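PDB 6P2I: glycerate dehydrogenase from Bacillus sp. 5mfcol3.1, which probably uses NADPH to reduce acyclic imino acids to amino acids, acting as an imine reductase of the D-isomer specific 2-hydroxyacid dehydrogenase family. Local coordinates for residues I47-E51 and L69-T73. Residues are numbered along the deposited sequence; the frame is centred on the assembly and turned at random.
Sequences IAIVE and LITIT. With DAR (D-arginine), chain D.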
loop_
_atom_site.group_PDB
_atom_site.type_symbol
_atom_site.label_atom_id
_atom_site.label_comp_id
_atom_site.label_asym_id
_atom_site.label_seq_id
_atom_site.Cartn_x
_atom_site.Cartn_y
_atom_site.Cartn_z
ATOM N N ILE A 47 -2.322 -15.881 -38.001
ATOM C CA ILE A 47 -2.483 -15.584 -36.583
ATOM C C ILE A 47 -2.280 -14.089 -36.402
ATOM O O ILE A 47 -1.360 -13.509 -36.990
ATOM C CB ILE A 47 -1.478 -16.370 -35.717
ATOM C CG1 ILE A 47 -1.650 -17.877 -35.930
ATOM C CG2 ILE A 47 -1.611 -15.976 -34.246
ATOM C CD1 ILE A 47 -0.581 -18.708 -35.225
ATOM N N ALA A 48 -3.155 -13.457 -35.620
ATOM C CA ALA A 48 -3.008 -12.047 -35.287
ATOM C C ALA A 48 -2.892 -11.896 -33.780
ATOM O O ALA A 48 -3.480 -12.673 -33.027
ATOM C CB ALA A 48 -4.186 -11.210 -35.786
ATOM N N ILE A 49 -2.134 -10.882 -33.360
ATOM C CA ILE A 49 -1.995 -10.492 -31.955
ATOM C C ILE A 49 -2.421 -9.036 -31.849
ATOM O O ILE A 49 -2.023 -8.208 -32.675
ATOM C CB ILE A 49 -0.555 -10.658 -31.450
ATOM C CG1 ILE A 49 -0.040 -12.072 -31.727
ATOM C CG2 ILE A 49 -0.484 -10.320 -29.931
ATOM C CD1 ILE A 49 1.468 -12.159 -31.811
ATOM N N VAL A 50 -3.221 -8.711 -30.838
ATOM C CA VAL A 50 -3.771 -7.368 -30.726
ATOM C C VAL A 50 -3.632 -6.884 -29.287
ATOM O O VAL A 50 -3.761 -7.669 -28.339
ATOM C CB VAL A 50 -5.241 -7.329 -31.199
ATOM C CG1 VAL A 50 -6.123 -8.223 -30.318
ATOM C CG2 VAL A 50 -5.759 -5.902 -31.232
ATOM N N GLU A 51 -3.340 -5.592 -29.129
ATOM C CA GLU A 51 -3.217 -4.982 -27.802
ATOM C C GLU A 51 -4.165 -3.816 -27.576
ATOM O O GLU A 51 -4.659 -3.628 -26.452
ATOM C CB GLU A 51 -1.778 -4.504 -27.560
ATOM C CG GLU A 51 -1.621 -3.799 -26.201
ATOM C CD GLU A 51 -0.192 -3.616 -25.746
ATOM O OE1 GLU A 51 0.007 -2.909 -24.731
ATOM O OE2 GLU A 51 0.727 -4.170 -26.374
ATOM N N LEU A 69 -6.892 -15.268 -33.405
ATOM C CA LEU A 69 -6.611 -13.965 -32.819
ATOM C C LEU A 69 -6.240 -14.155 -31.362
ATOM O O LEU A 69 -6.959 -14.837 -30.624
ATOM C CB LEU A 69 -7.821 -13.039 -32.931
ATOM C CG LEU A 69 -7.689 -11.658 -32.291
ATOM C CD1 LEU A 69 -6.633 -10.838 -33.009
ATOM C CD2 LEU A 69 -9.024 -10.930 -32.314
ATOM N N ILE A 70 -5.124 -13.551 -30.957
ATOM C CA ILE A 70 -4.659 -13.557 -29.573
ATOM C C ILE A 70 -4.707 -12.127 -29.063
ATOM O O ILE A 70 -4.094 -11.235 -29.664
ATOM C CB ILE A 70 -3.234 -14.113 -29.458
ATOM C CG1 ILE A 70 -3.168 -15.548 -29.993
ATOM C CG2 ILE A 70 -2.717 -13.988 -28.007
ATOM C CD1 ILE A 70 -1.759 -16.005 -30.301
ATOM N N THR A 71 -5.421 -11.899 -27.955
ATOM C CA THR A 71 -5.277 -10.634 -27.250
ATOM C C THR A 71 -4.076 -10.757 -26.331
ATOM O O THR A 71 -3.922 -11.775 -25.651
ATOM C CB THR A 71 -6.532 -10.267 -26.445
ATOM O OG1 THR A 71 -6.766 -11.232 -25.403
ATOM C CG2 THR A 71 -7.752 -10.162 -27.370
ATOM N N ILE A 72 -3.186 -9.759 -26.375
ATOM C CA ILE A 72 -2.066 -9.734 -25.447
ATOM C C ILE A 72 -2.572 -9.461 -24.047
ATOM O O ILE A 72 -1.871 -9.742 -23.075
ATOM C CB ILE A 72 -1.012 -8.688 -25.868
ATOM C CG1 ILE A 72 0.362 -9.028 -25.263
ATOM C CG2 ILE A 72 -1.443 -7.293 -25.447
ATOM C CD1 ILE A 72 0.954 -10.319 -25.801
ATOM N N THR A 73 -3.792 -8.953 -23.933
ATOM C CA THR A 73 -4.427 -8.594 -22.675
ATOM C C THR A 73 -5.205 -9.768 -22.096
ATOM O O THR A 73 -5.546 -10.726 -22.793
ATOM C CB THR A 73 -5.380 -7.426 -22.903
ATOM O OG1 THR A 73 -6.314 -7.783 -23.934
ATOM C CG2 THR A 73 -4.603 -6.199 -23.333
HETATM N N DAR D . -6.489 -4.234 -19.537
HETATM C CA DAR D . -5.543 -5.097 -18.830
HETATM C CB DAR D . -4.105 -4.569 -18.941
HETATM C CG DAR D . -3.575 -4.531 -20.378
HETATM C CD DAR D . -2.054 -4.413 -20.417
HETATM N NE DAR D . -1.444 -4.492 -21.744
HETATM C CZ DAR D . -0.565 -5.454 -22.039
HETATM N NH1 DAR D . -0.560 -6.599 -21.348
HETATM N NH2 DAR D . 0.318 -5.293 -23.026
HETATM C C DAR D . -5.679 -6.535 -19.300
HETATM O O DAR D . -4.718 -7.330 -19.304
HETATM O OXT DAR D . -6.792 -6.902 -19.672
#
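Glu-51 and Ile-72 meet where two strands run out into the substrate pocket: CG2 of Ile-72 lies 3.5 Å from CB of Glu-51 and lines the aliphatic part of that side chain. With CG anti to the backbone N (chi1 177°) and the chain extended beyond it, the carboxylate reaches the guanidinium group of D-arginine, whose NH2 donates a nearly straight bond (169° at H) to Glu-51 OE1 over 2.9 Å. Ile-72 CG2 also comes within 3.6 Å of this NH2, while Thr-73 CG2 touches CG of the ligand at 3.5 Å, so Glu-51 bonds the guanidinium group while Ile-72 packs beside it and Thr-73 packs against the aliphatic chain. Behind the pocket, strands 47-50 and 68-71 are parallel neighbours in a five-stranded sheet, consistent with the substrate-binding domain of 2-hydroxyacid dehydrogenases; helix 57-60 completes their beta-alpha-beta unit, and the axes of 47-50 and 69-71 diverge by 20°. Three backbone bonds fix the register: Ile-70 N to Ala-48 O, Val-50 N to Ile-70 O, and Ile-72 N to Val-50 O, the last continuing the ladder into the loop. On one face Leu-69 CD1 packs between Ala-48 CB (3.7 Å) and Val-50 CG1 (3.8 Å); on the other, Ile-70 CD1 meets Ile-47 CG2 at 3.9 Å, and helix 280-298 covers Ile-49, Ile-70 and Ile-72. A second shell orients the ligand-binding groups: Thr-10 OG1 and Tyr-5 OH hydrogen-bond to OE1 and OE2 of Glu-51, respectively, and Thr-71 OG1 donates to Thr-73 O across 2.9 Å, linking the strand end to the following loop.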